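Local coordinates for protein beta-lactamase (PDB 6HUH) that probably hydrolyses beta-lactam antibiotics to substituted beta-amino acids, as a class D serine beta-lactamase, and so contributes to antibiotic resistance, at residues I183-Q186 with W192-H195; G163-G168 with Q175-T180; H234-K239 with Q243-R248; S95-Y100 with W104-L109. One frame throughout, in Å; residues are numbered along the deposited sequence.

Contact 1. Residues I183-Q186 with W192-H195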
loop_
_atom_site.group_PDB
_atom_site.type_symbol
_atom_site.label_atom_id
_atom_site.label_comp_id
_atom_site.label_asym_id
_atom_site.label_seq_id
_atom_site.Cartn_x
_atom_site.Cartn_y
_atom_site.Cartn_z
ATOM N N ILE A 183 -8.222 2.996 1.362
ATOM C CA ILE A 183 -7.360 3.345 0.224
ATOM C C ILE A 183 -6.821 4.806 0.295
ATOM O O ILE A 183 -5.765 5.068 -0.287
ATOM C CB ILE A 183 -8.000 3.011 -1.156
ATOM C CG1 ILE A 183 -9.350 3.702 -1.382
ATOM C CG2 ILE A 183 -8.117 1.525 -1.311
ATOM C CD1 ILE A 183 -9.889 3.604 -2.821
ATOM N N LEU A 184 -7.503 5.713 1.063
ATOM C CA LEU A 184 -7.158 7.155 1.256
ATOM C C LEU A 184 -6.390 7.493 2.562
ATOM O O LEU A 184 -6.058 8.659 2.777
ATOM C CB LEU A 184 -8.435 8.044 1.221
ATOM C CG LEU A 184 -9.088 8.396 -0.107
ATOM C CD1 LEU A 184 -10.339 9.178 0.135
ATOM C CD2 LEU A 184 -8.155 9.196 -0.982
ATOM N N ARG A 185 -6.173 6.492 3.448
ATOM C CA ARG A 185 -5.493 6.612 4.743
ATOM C C ARG A 185 -4.053 7.107 4.620
ATOM O O ARG A 185 -3.313 6.682 3.735
ATOM C CB ARG A 185 -5.567 5.290 5.504
ATOM C CG ARG A 185 -5.108 5.363 6.950
ATOM C CD ARG A 185 -6.260 5.260 7.938
ATOM N NE ARG A 185 -5.826 4.666 9.204
ATOM C CZ ARG A 185 -5.164 5.317 10.153
ATOM N NH1 ARG A 185 -4.847 6.601 9.996
ATOM N NH2 ARG A 185 -4.793 4.687 11.260
ATOM N N GLN A 186 -3.676 8.000 5.538
ATOM C CA GLN A 186 -2.394 8.697 5.668
ATOM C C GLN A 186 -1.747 8.409 7.062
ATOM O O GLN A 186 -2.435 7.876 7.955
ATOM C CB GLN A 186 -2.659 10.218 5.530
ATOM C CG GLN A 186 -3.167 10.685 4.169
ATOM C CD GLN A 186 -2.076 10.705 3.127
ATOM O OE1 GLN A 186 -0.917 11.028 3.415
ATOM N NE2 GLN A 186 -2.422 10.339 1.890
ATOM N N TRP A 192 -5.282 10.334 16.286
ATOM C CA TRP A 192 -6.053 10.773 15.137
ATOM C C TRP A 192 -5.710 9.962 13.890
ATOM O O TRP A 192 -4.537 9.693 13.602
ATOM C CB TRP A 192 -5.862 12.287 14.893
ATOM C CG TRP A 192 -6.393 13.130 16.013
ATOM C CD1 TRP A 192 -5.770 13.421 17.192
ATOM C CD2 TRP A 192 -7.677 13.767 16.071
ATOM N NE1 TRP A 192 -6.593 14.186 17.988
ATOM C CE2 TRP A 192 -7.775 14.402 17.331
ATOM C CE3 TRP A 192 -8.773 13.840 15.186
ATOM C CZ2 TRP A 192 -8.908 15.118 17.721
ATOM C CZ3 TRP A 192 -9.897 14.552 15.577
ATOM C CH2 TRP A 192 -9.954 15.181 16.831
ATOM N N GLN A 193 -6.754 9.566 13.162
ATOM C CA GLN A 193 -6.669 8.813 11.926
ATOM C C GLN A 193 -6.783 9.818 10.808
ATOM O O GLN A 193 -7.774 10.533 10.742
ATOM C CB GLN A 193 -7.799 7.775 11.849
ATOM C CG GLN A 193 -7.526 6.480 12.617
ATOM C CD GLN A 193 -8.540 5.423 12.263
ATOM O OE1 GLN A 193 -8.519 4.837 11.169
ATOM N NE2 GLN A 193 -9.463 5.166 13.178
ATOM N N ILE A 194 -5.752 9.915 9.965
ATOM C CA ILE A 194 -5.703 10.880 8.856
ATOM C C ILE A 194 -6.080 10.234 7.494
ATOM O O ILE A 194 -5.553 9.191 7.124
ATOM C CB ILE A 194 -4.318 11.605 8.819
ATOM C CG1 ILE A 194 -3.830 12.071 10.242
ATOM C CG2 ILE A 194 -4.265 12.751 7.795
ATOM C CD1 ILE A 194 -4.659 13.087 11.045
ATOM N N HIS A 195 -6.997 10.846 6.775
ATOM C CA HIS A 195 -7.385 10.372 5.461
ATOM C C HIS A 195 -7.233 11.585 4.577
ATOM O O HIS A 195 -7.686 12.661 4.966
ATOM C CB HIS A 195 -8.823 9.858 5.469
ATOM C CG HIS A 195 -9.104 8.853 6.551
ATOM N ND1 HIS A 195 -9.098 7.488 6.298
ATOM C CD2 HIS A 195 -9.409 9.051 7.855
ATOM C CE1 HIS A 195 -9.406 6.907 7.444
ATOM N NE2 HIS A 195 -9.606 7.805 8.408
#

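Contact 2. Residues G163-G168 with Q175-T180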
loop_
_atom_site.group_PDB
_atom_site.type_symbol
_atom_site.label_atom_id
_atom_site.label_comp_id
_atom_site.label_asym_id
_atom_site.label_seq_id
_atom_site.Cartn_x
_atom_site.Cartn_y
_atom_site.Cartn_z
ATOM N N GLY A 163 -17.486 16.832 4.104
ATOM C CA GLY A 163 -18.342 16.862 5.286
ATOM C C GLY A 163 -19.573 15.984 5.171
ATOM O O GLY A 163 -20.061 15.458 6.171
ATOM N N LYS A 164 -20.088 15.824 3.943
ATOM C CA LYS A 164 -21.243 14.980 3.673
ATOM C C LYS A 164 -20.824 13.494 3.697
ATOM O O LYS A 164 -21.569 12.655 4.228
ATOM C CB LYS A 164 -21.885 15.360 2.331
ATOM C CG LYS A 164 -22.710 16.643 2.380
ATOM C CD LYS A 164 -23.412 16.924 1.035
ATOM C CE LYS A 164 -24.262 18.173 1.059
ATOM N NZ LYS A 164 -25.504 18.002 1.867
ATOM N N LEU A 165 -19.626 13.169 3.140
ATOM C CA LEU A 165 -19.196 11.779 3.128
ATOM C C LEU A 165 -18.776 11.339 4.546
ATOM O O LEU A 165 -19.071 10.201 4.932
ATOM C CB LEU A 165 -18.168 11.430 2.010
ATOM C CG LEU A 165 -16.640 11.471 2.205
ATOM C CD1 LEU A 165 -16.121 10.162 2.814
ATOM C CD2 LEU A 165 -15.952 11.587 0.850
ATOM N N VAL A 166 -18.199 12.256 5.341
ATOM C CA VAL A 166 -17.801 11.955 6.716
ATOM C C VAL A 166 -19.030 11.877 7.695
ATOM O O VAL A 166 -18.948 11.182 8.713
ATOM C CB VAL A 166 -16.694 12.931 7.174
ATOM C CG1 VAL A 166 -17.133 13.843 8.317
ATOM C CG2 VAL A 166 -15.452 12.172 7.545
ATOM N N SER A 167 -20.156 12.550 7.357
ATOM C CA SER A 167 -21.382 12.591 8.169
ATOM C C SER A 167 -22.446 11.548 7.800
ATOM O O SER A 167 -23.492 11.503 8.441
ATOM C CB SER A 167 -22.012 13.980 8.121
ATOM O OG SER A 167 -21.201 14.963 8.746
ATOM N N GLY A 168 -22.175 10.721 6.794
ATOM C CA GLY A 168 -23.113 9.710 6.316
ATOM C C GLY A 168 -24.231 10.323 5.485
ATOM O O GLY A 168 -25.268 9.684 5.248
ATOM N N GLN A 175 -19.697 0.457 4.387
ATOM C CA GLN A 175 -18.579 -0.256 3.779
ATOM C C GLN A 175 -17.999 0.472 2.548
ATOM O O GLN A 175 -16.791 0.367 2.325
ATOM C CB GLN A 175 -18.890 -1.720 3.483
ATOM C CG GLN A 175 -20.064 -1.977 2.525
ATOM C CD GLN A 175 -21.451 -1.916 3.152
ATOM O OE1 GLN A 175 -21.672 -1.481 4.300
ATOM N NE2 GLN A 175 -22.438 -2.323 2.371
ATOM N N THR A 176 -18.815 1.277 1.803
ATOM C CA THR A 176 -18.304 2.101 0.696
ATOM C C THR A 176 -17.414 3.174 1.315
ATOM O O THR A 176 -16.313 3.396 0.815
ATOM C CB THR A 176 -19.446 2.664 -0.187
ATOM O OG1 THR A 176 -20.003 1.600 -0.974
ATOM C CG2 THR A 176 -18.974 3.767 -1.130
ATOM N N LEU A 177 -17.867 3.788 2.446
ATOM C CA LEU A 177 -17.133 4.834 3.177
ATOM C C LEU A 177 -15.877 4.260 3.792
ATOM O O LEU A 177 -14.860 4.954 3.809
ATOM C CB LEU A 177 -17.978 5.493 4.294
ATOM C CG LEU A 177 -19.230 6.314 3.918
ATOM C CD1 LEU A 177 -19.964 6.763 5.168
ATOM C CD2 LEU A 177 -18.882 7.531 3.064
ATOM N N GLN A 178 -15.938 3.008 4.308
ATOM C CA GLN A 178 -14.770 2.369 4.904
ATOM C C GLN A 178 -13.728 1.972 3.854
ATOM O O GLN A 178 -12.551 2.235 4.060
ATOM C CB GLN A 178 -15.149 1.203 5.822
ATOM C CG GLN A 178 -14.037 0.789 6.796
ATOM C CD GLN A 178 -13.808 1.758 7.945
ATOM O OE1 GLN A 178 -12.869 2.571 7.935
ATOM N NE2 GLN A 178 -14.635 1.663 8.982
ATOM N N HIS A 179 -14.137 1.394 2.721
ATOM C CA HIS A 179 -13.182 1.047 1.663
ATOM C C HIS A 179 -12.487 2.315 1.118
ATOM O O HIS A 179 -11.263 2.320 0.941
ATOM C CB HIS A 179 -13.876 0.295 0.532
ATOM C CG HIS A 179 -14.159 -1.152 0.804
ATOM N ND1 HIS A 179 -13.196 -1.992 1.323
ATOM C CD2 HIS A 179 -15.266 -1.883 0.518
ATOM C CE1 HIS A 179 -13.759 -3.194 1.382
ATOM N NE2 HIS A 179 -15.003 -3.176 0.913
ATOM N N THR A 180 -13.268 3.393 0.903
ATOM C CA THR A 180 -12.781 4.703 0.445
ATOM C C THR A 180 -11.752 5.270 1.445
ATOM O O THR A 180 -10.725 5.791 1.022
ATOM C CB THR A 180 -13.974 5.667 0.235
ATOM O OG1 THR A 180 -14.906 5.093 -0.707
ATOM C CG2 THR A 180 -13.531 7.082 -0.207
#

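Contact 3. Residues H234-K239 with Q243-R248. With SO4 (sulfate ion), chain C.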
loop_
_atom_site.group_PDB
_atom_site.type_symbol
_atom_site.label_atom_id
_atom_site.label_comp_id
_atom_site.label_asym_id
_atom_site.label_seq_id
_atom_site.Cartn_x
_atom_site.Cartn_y
_atom_site.Cartn_z
ATOM N N HIS A 234 -6.380 22.419 1.475
ATOM C CA HIS A 234 -5.249 23.329 1.263
ATOM C C HIS A 234 -4.795 23.373 -0.190
ATOM O O HIS A 234 -4.673 22.328 -0.819
ATOM C CB HIS A 234 -4.091 23.016 2.218
ATOM C CG HIS A 234 -2.908 23.939 2.123
ATOM N ND1 HIS A 234 -3.041 25.302 2.253
ATOM C CD2 HIS A 234 -1.595 23.646 1.977
ATOM C CE1 HIS A 234 -1.820 25.799 2.155
ATOM N NE2 HIS A 234 -0.918 24.838 1.991
ATOM N N THR A 235 -4.558 24.586 -0.721
ATOM C CA THR A 235 -4.061 24.770 -2.090
ATOM C C THR A 235 -2.723 25.469 -2.111
ATOM O O THR A 235 -2.464 26.333 -1.271
ATOM C CB THR A 235 -5.048 25.472 -3.010
ATOM O OG1 THR A 235 -5.339 26.743 -2.466
ATOM C CG2 THR A 235 -6.317 24.675 -3.240
ATOM N N VAL A 236 -1.877 25.097 -3.073
ATOM C CA VAL A 236 -0.573 25.718 -3.268
ATOM C C VAL A 236 -0.546 26.216 -4.697
ATOM O O VAL A 236 -0.644 25.414 -5.631
ATOM C CB VAL A 236 0.612 24.757 -2.985
ATOM C CG1 VAL A 236 1.933 25.359 -3.438
ATOM C CG2 VAL A 236 0.672 24.376 -1.518
ATOM N N ILE A 237 -0.412 27.521 -4.878
ATOM C CA ILE A 237 -0.299 28.066 -6.223
ATOM C C ILE A 237 1.153 28.499 -6.417
ATOM O O ILE A 237 1.649 29.355 -5.674
ATOM C CB ILE A 237 -1.379 29.146 -6.581
ATOM C CG1 ILE A 237 -2.779 28.499 -6.846
ATOM C CG2 ILE A 237 -0.954 29.955 -7.808
ATOM C CD1 ILE A 237 -3.635 28.126 -5.637
ATOM N N GLN A 238 1.845 27.863 -7.370
ATOM C CA GLN A 238 3.249 28.137 -7.640
ATOM C C GLN A 238 3.633 27.890 -9.091
ATOM O O GLN A 238 2.898 27.253 -9.841
ATOM C CB GLN A 238 4.149 27.287 -6.714
ATOM C CG GLN A 238 3.811 25.796 -6.709
ATOM C CD GLN A 238 5.020 24.912 -6.832
ATOM O OE1 GLN A 238 5.592 24.475 -5.828
ATOM N NE2 GLN A 238 5.408 24.585 -8.064
ATOM N N LYS A 239 4.814 28.393 -9.469
ATOM C CA LYS A 239 5.434 28.175 -10.765
ATOM C C LYS A 239 6.118 26.809 -10.594
ATOM O O LYS A 239 6.736 26.580 -9.545
ATOM C CB LYS A 239 6.496 29.255 -11.030
ATOM C CG LYS A 239 6.864 29.473 -12.503
ATOM C CD LYS A 239 7.912 28.488 -13.075
ATOM C CE LYS A 239 9.342 28.766 -12.675
ATOM N NZ LYS A 239 10.241 27.637 -13.041
ATOM N N GLN A 243 10.074 21.635 -6.046
ATOM C CA GLN A 243 9.060 20.933 -5.252
ATOM C C GLN A 243 7.728 20.832 -5.990
ATOM O O GLN A 243 7.332 21.781 -6.673
ATOM C CB GLN A 243 8.865 21.589 -3.875
ATOM C CG GLN A 243 9.993 21.314 -2.876
ATOM C CD GLN A 243 9.657 21.788 -1.479
ATOM O OE1 GLN A 243 10.177 22.801 -0.996
ATOM N NE2 GLN A 243 8.798 21.052 -0.784
ATOM N N PHE A 244 7.053 19.670 -5.878
ATOM C CA PHE A 244 5.738 19.464 -6.493
ATOM C C PHE A 244 4.740 20.192 -5.625
ATOM O O PHE A 244 4.721 19.944 -4.418
ATOM C CB PHE A 244 5.362 17.976 -6.541
ATOM C CG PHE A 244 5.849 17.195 -7.738
ATOM C CD1 PHE A 244 5.389 17.492 -9.020
ATOM C CD2 PHE A 244 6.708 16.113 -7.578
ATOM C CE1 PHE A 244 5.811 16.745 -10.124
ATOM C CE2 PHE A 244 7.133 15.370 -8.682
ATOM C CZ PHE A 244 6.681 15.690 -9.948
ATOM N N ALA A 245 3.933 21.095 -6.226
ATOM C CA ALA A 245 2.899 21.898 -5.561
ATOM C C ALA A 245 2.061 21.146 -4.521
ATOM O O ALA A 245 1.916 21.655 -3.411
ATOM C CB ALA A 245 1.995 22.545 -6.595
ATOM N N SER A 246 1.535 19.937 -4.862
ATOM C CA SER A 246 0.721 19.098 -3.968
ATOM C C SER A 246 1.498 18.473 -2.790
ATOM O O SER A 246 0.897 18.178 -1.747
ATOM C CB SER A 246 0.001 18.013 -4.751
ATOM O OG SER A 246 0.953 17.159 -5.360
ATOM N N LEU A 247 2.818 18.256 -2.959
ATOM C CA LEU A 247 3.662 17.691 -1.903
ATOM C C LEU A 247 4.047 18.773 -0.861
ATOM O O LEU A 247 4.345 18.459 0.290
ATOM C CB LEU A 247 4.880 16.946 -2.477
ATOM C CG LEU A 247 4.619 15.998 -3.661
ATOM C CD1 LEU A 247 5.856 15.153 -3.982
ATOM C CD2 LEU A 247 3.395 15.081 -3.439
ATOM N N ARG A 248 3.971 20.041 -1.267
ATOM C CA ARG A 248 4.206 21.210 -0.438
ATOM C C ARG A 248 2.898 21.471 0.334
ATOM O O ARG A 248 2.915 22.065 1.413
ATOM C CB ARG A 248 4.554 22.418 -1.324
ATOM C CG ARG A 248 5.406 23.438 -0.629
ATOM C CD ARG A 248 5.542 24.733 -1.424
ATOM N NE ARG A 248 6.548 24.681 -2.496
ATOM C CZ ARG A 248 7.857 24.844 -2.318
ATOM N NH1 ARG A 248 8.347 25.085 -1.107
ATOM N NH2 ARG A 248 8.683 24.807 -3.356
HETATM S S SO4 C . -0.703 14.107 -7.737
HETATM O O1 SO4 C . -0.001 13.481 -8.862
HETATM O O2 SO4 C . -0.025 15.340 -7.333
HETATM O O3 SO4 C . -2.054 14.434 -8.156
HETATM O O4 SO4 C . -0.741 13.177 -6.609
#

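Contact 4. Residues S95-Y100 with W104-L109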
loop_
_atom_site.group_PDB
_atom_site.type_symbol
_atom_site.label_atom_id
_atom_site.label_comp_id
_atom_site.label_asym_id
_atom_site.label_seq_id
_atom_site.Cartn_x
_atom_site.Cartn_y
_atom_site.Cartn_z
ATOM N N SER A 95 -5.797 0.740 -4.141
ATOM C CA SER A 95 -4.827 1.229 -3.148
ATOM C C SER A 95 -3.664 1.960 -3.840
ATOM O O SER A 95 -3.220 3.016 -3.380
ATOM C CB SER A 95 -4.309 0.060 -2.306
ATOM O OG SER A 95 -3.454 0.494 -1.262
ATOM N N ARG A 96 -3.183 1.372 -4.939
ATOM C CA ARG A 96 -2.107 1.862 -5.796
ATOM C C ARG A 96 -2.616 3.035 -6.665
ATOM O O ARG A 96 -1.829 3.903 -7.034
ATOM C CB ARG A 96 -1.578 0.697 -6.659
ATOM C CG ARG A 96 -0.369 1.046 -7.496
ATOM C CD ARG A 96 0.207 -0.164 -8.185
ATOM N NE ARG A 96 1.191 0.222 -9.202
ATOM C CZ ARG A 96 2.496 0.337 -8.978
ATOM N NH1 ARG A 96 2.991 0.114 -7.767
ATOM N NH2 ARG A 96 3.315 0.677 -9.963
ATOM N N TRP A 97 -3.931 3.045 -6.982
ATOM C CA TRP A 97 -4.651 4.070 -7.762
ATOM C C TRP A 97 -4.574 5.398 -7.052
ATOM O O TRP A 97 -4.145 6.388 -7.632
ATOM C CB TRP A 97 -6.116 3.642 -7.863
ATOM C CG TRP A 97 -7.066 4.609 -8.488
ATOM C CD1 TRP A 97 -6.888 5.288 -9.657
ATOM C CD2 TRP A 97 -8.435 4.816 -8.109
ATOM N NE1 TRP A 97 -8.030 5.981 -9.979
ATOM C CE2 TRP A 97 -8.998 5.709 -9.044
ATOM C CE3 TRP A 97 -9.221 4.389 -7.024
ATOM C CZ2 TRP A 97 -10.319 6.161 -8.945
ATOM C CZ3 TRP A 97 -10.522 4.839 -6.920
ATOM C CH2 TRP A 97 -11.065 5.706 -7.877
ATOM N N MET A 98 -4.959 5.397 -5.769
ATOM C CA MET A 98 -4.955 6.560 -4.892
ATOM C C MET A 98 -3.544 7.087 -4.674
ATOM O O MET A 98 -3.313 8.295 -4.816
ATOM C CB MET A 98 -5.631 6.226 -3.549
ATOM C CG MET A 98 -7.118 6.050 -3.660
ATOM S SD MET A 98 -7.936 7.500 -4.379
ATOM C CE MET A 98 -9.539 7.289 -3.751
ATOM N N THR A 99 -2.600 6.161 -4.383
ATOM C CA THR A 99 -1.191 6.427 -4.093
ATOM C C THR A 99 -0.482 7.172 -5.256
ATOM O O THR A 99 -0.124 8.338 -5.073
ATOM C CB THR A 99 -0.488 5.125 -3.647
ATOM O OG1 THR A 99 -1.183 4.598 -2.508
ATOM C CG2 THR A 99 0.966 5.339 -3.265
ATOM N N TYR A 100 -0.328 6.537 -6.432
ATOM C CA TYR A 100 0.379 7.124 -7.580
ATOM C C TYR A 100 -0.549 7.918 -8.553
ATOM O O TYR A 100 -0.117 8.247 -9.669
ATOM C CB TYR A 100 1.217 6.047 -8.305
ATOM C CG TYR A 100 1.987 5.192 -7.325
ATOM C CD1 TYR A 100 3.204 5.621 -6.800
ATOM C CD2 TYR A 100 1.459 4.001 -6.847
ATOM C CE1 TYR A 100 3.880 4.872 -5.841
ATOM C CE2 TYR A 100 2.126 3.244 -5.891
ATOM C CZ TYR A 100 3.330 3.688 -5.381
ATOM O OH TYR A 100 3.955 2.933 -4.421
ATOM N N TRP A 104 -5.419 6.516 -15.739
ATOM C CA TRP A 104 -6.019 5.513 -16.620
ATOM C C TRP A 104 -6.978 4.578 -15.887
ATOM O O TRP A 104 -7.961 4.144 -16.476
ATOM C CB TRP A 104 -4.987 4.747 -17.446
ATOM C CG TRP A 104 -3.968 3.926 -16.709
ATOM C CD1 TRP A 104 -2.636 4.194 -16.622
ATOM C CD2 TRP A 104 -4.142 2.586 -16.190
ATOM N NE1 TRP A 104 -1.979 3.146 -16.014
ATOM C CE2 TRP A 104 -2.881 2.154 -15.727
ATOM C CE3 TRP A 104 -5.246 1.727 -16.036
ATOM C CZ2 TRP A 104 -2.703 0.926 -15.079
ATOM C CZ3 TRP A 104 -5.065 0.510 -15.403
ATOM C CH2 TRP A 104 -3.805 0.113 -14.946
ATOM N N TYR A 105 -6.734 4.331 -14.593
ATOM C CA TYR A 105 -7.577 3.493 -13.736
ATOM C C TYR A 105 -8.892 4.227 -13.416
ATOM O O TYR A 105 -9.924 3.587 -13.205
ATOM C CB TYR A 105 -6.812 3.104 -12.466
ATOM C CG TYR A 105 -7.456 2.006 -11.655
ATOM C CD1 TYR A 105 -8.384 2.300 -10.662
ATOM C CD2 TYR A 105 -7.085 0.674 -11.830
ATOM C CE1 TYR A 105 -8.973 1.292 -9.900
ATOM C CE2 TYR A 105 -7.634 -0.336 -11.045
ATOM C CZ TYR A 105 -8.595 -0.024 -10.096
ATOM O OH TYR A 105 -9.178 -1.015 -9.346
ATOM N N SER A 106 -8.871 5.567 -13.435
ATOM C CA SER A 106 -10.077 6.365 -13.199
ATOM C C SER A 106 -10.954 6.339 -14.438
ATOM O O SER A 106 -12.180 6.286 -14.304
ATOM C CB SER A 106 -9.709 7.800 -12.854
ATOM O OG SER A 106 -9.082 7.884 -11.586
ATOM N N GLN A 107 -10.318 6.365 -15.651
ATOM C CA GLN A 107 -10.989 6.304 -16.962
ATOM C C GLN A 107 -11.634 4.938 -17.147
ATOM O O GLN A 107 -12.736 4.864 -17.684
ATOM C CB GLN A 107 -10.017 6.584 -18.115
ATOM C CG GLN A 107 -9.177 7.844 -17.936
ATOM C CD GLN A 107 -8.421 8.239 -19.179
ATOM O OE1 GLN A 107 -7.795 7.415 -19.860
ATOM N NE2 GLN A 107 -8.434 9.526 -19.482
ATOM N N ARG A 108 -10.978 3.863 -16.667
ATOM C CA ARG A 108 -11.506 2.489 -16.712
ATOM C C ARG A 108 -12.808 2.411 -15.933
ATOM O O ARG A 108 -13.756 1.775 -16.395
ATOM C CB ARG A 108 -10.521 1.493 -16.092
ATOM C CG ARG A 108 -9.240 1.309 -16.863
ATOM C CD ARG A 108 -9.359 0.343 -18.018
ATOM N NE ARG A 108 -8.086 -0.342 -18.189
ATOM C CZ ARG A 108 -7.085 0.100 -18.939
ATOM N NH1 ARG A 108 -7.214 1.221 -19.639
ATOM N NH2 ARG A 108 -5.952 -0.584 -19.009
ATOM N N LEU A 109 -12.845 3.069 -14.754
ATOM C CA LEU A 109 -14.020 3.159 -13.906
ATOM C C LEU A 109 -15.123 3.963 -14.581
ATOM O O LEU A 109 -16.249 3.466 -14.637
ATOM C CB LEU A 109 -13.669 3.734 -12.510
ATOM C CG LEU A 109 -14.789 4.369 -11.654
ATOM C CD1 LEU A 109 -15.916 3.392 -11.350
ATOM C CD2 LEU A 109 -14.248 4.829 -10.352
#

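Contact 1. Residues I183-Q186 with W192-H195
This is an antiparallel strand contact at one border of the main sheet, where Arg185 lies beside His195 and Gln186 meets Ile194. The chain comes off helix 174-184 and joins the edge strand 185-189, which returns as strand 192-201. One backbone hydrogen bond joins the segments: Gln186 N to Ile194 O, 2.7 Å, with an N-H...O angle of 158°. A CA-H...O contact adds to it, with Leu184 O 3.4 Å from His195 CA.

Arg185 and His195 share one face of the sheet. Arg185 sends CG opposite its backbone N (chi1 -170°) and bends at chi2. This lays the chain along the neighbouring strand. Its CD packs 3.6 Å from His195 CE1. Its guanidinium runs on across Gln193 at about a right angle. Gln193 OE1 lies over one face of that group, near its rim, and the two planes are 58° apart. Arg185 NE and Gln193 OE1 are 3.3 Å apart, but the angle is too poor for a hydrogen bond. The charge is met by a salt bridge from Arg185 NH1 to Asp188. His195 is fixed by a bond from ND1 to Ala181 O and by stacking on Trp222.

On the other face, Gln186 CB rests 3.8 Å from Ile194 CG2. Both residues also pack against Phe254 of helix 245-264. These pairs form the open end of the hairpin of strands 185-189 and 192-201, away from its turn. The second strand runs on into the Lys-Thr-Gly motif that lines the active site in serine beta-lactamases.

Contact 2. Residues G163-G168 with Q175-T180
Leu177 on helix 174-184 points at the end of helix 155-166, where Leu165 receives it. From CB, which points toward that helix, its CG turns opposite the carbonyl carbon (chi1 -65°). This brings both methyl groups onto Leu165. CG lies 4.0 Å from Leu165 O. CD1 is 3.6 Å from Leu165 O and 4.5 Å from Gly168 CA. CD2 goes deepest: it is 3.3 Å from Leu165 O and 3.8 Å from Leu165 CD1. The two leucine side chains slide past each other in opposite directions. The methyls press on a backbone carbonyl as much as on the leucine side chain, and no hydrogen bond crosses.

The contact joins two successive helices of the transpeptidase-like fold. Leu165 belongs to the inner side: it also touches Leu59 of helix 56-64 and Trp222 of the sheet. Helix 155-166 ends in a Schellman motif, in which Gly168 has positive phi and two bonds reach back into the last turn. Ser167 OG adds a bond of 2.9 Å to Gly163 O, one turn back.

On helix 174-184, Thr180 OG1 bonds to Thr176 O at 2.7 Å, while Thr180 N reaches the same oxygen from the opposite face of the carbonyl plane. That oxygen is therefore gripped twice. Thr180 packs on Ala58 and Tyr62 of helix 56-64. Tyr62 also stacks on the ring of His179, whose ND1 is bonded to Glu70.

Contact 3. Residues H234-K239 with Q243-R248
Gln238 and Val236 project from strand 228-238 toward Ala245 and Arg248 of helix 245-264. The contact closes a strand-loop-helix connection. It lies at the start of the C-terminal helix that packs on one face of the sheet in the serine beta-lactamase fold.

Gln238 spans the helix start. Its CG sits between the backbone N and the carbonyl carbon (chi1 51°), and the chain bends at chi2. CG then lies 3.7 Å from Ala245 CB, and the amide lies further out, beside Arg248. The amide and guanidinium planes are 44° apart and the two chains pass at a slant. Gln238 OE1 meets the edge of the guanidinium, close to its plane. The bond from Arg248 NE to Gln238 OE1 is straight, at 170°, but long at 3.5 Å and weak. Gln243 lies over one face of the same guanidinium, with CD 3.3 Å above the plane and offset toward the rim.

Val236, two residues earlier on the same strand face, packs on the Ala245 carbonyl: its CB is 3.4 Å from Ala245 O. Its CG1 is 4.2 Å from both Ala245 CB and Arg248 CD. Its backbone is paired with Gly217 in the sheet.

Phe244 O takes bonds from Leu247 N and Arg248 N and closes the first turn. Ser246 lies on the side of the helix turned from the strand. There a sulfate ion, probably from the crystallisation liquor, is bonded by Thr198 and Ser101, and Ser246 OG donates to its O2 at 2.9 Å.

Contact 4. Residues S95-Y100 with W104-L109
Trp97 reaches from helix 94-99 to helix 103-113, packed against Tyr105 and bonded to Ser106. The short helical segments cross at -124°, with their axes 10.5 Å apart at closest approach.

Trp97 places CG opposite its backbone N (chi1 174°), which extends the indole toward the other helix. Tyr105 CD1 sits over one face of the indole, 3.4 Å from Trp97 CG and offset toward the rim. The rings are neither stacked nor perpendicular. Their planes are 48° apart, and the centroid of the five-membered ring of Trp97 is 4.7 Å from that of the Tyr105 ring. Met98 SD lies over the opposite face of the indole. At the far end, Trp97 CH2 touches Leu109 CD2 at 4.1 Å. Tyr105 OH is held outside the contact by Pro73 O.

Trp97 NE1 donates to Ser106 OG at 2.7 Å, and OG lies close to the ring plane. Ser106 OG also bonds to OQ2 of the carboxylated Lys54. Because the indole N-H uses Ser106 OG as acceptor, the hydroxyl is probably turned to donate to the carbamate. Trp97 is thus second-shell to the carboxylated lysine, which acts as general base in well-studied class D enzymes and probably does so here.

Contacts 1 and 4 touch directly. Leu184 CD2 packs 3.6 Å from Met98 CE, and Ile183 O lies 3.5 Å from Met98 CB, although the contact centres are about 17 Å apart. Contacts 1 and 2 share helix 174-184, with centres about 12 Å apart. Contacts 1 and 3 reach the same sheet, about 20 Å apart between centres. Contacts 4 and 1 come nearest to Ser51, the predicted acyl-ester nucleophile, at about 7 and 9 Å between side chains. Contact 3 is farther, with the Phe244 side chain about 11 Å away. Contact 4 reaches the modified Lys54, while the helix start of contact 3 borders the sulfate. Contact 2 lies away from the site, about 27 Å from contact 3 between centres.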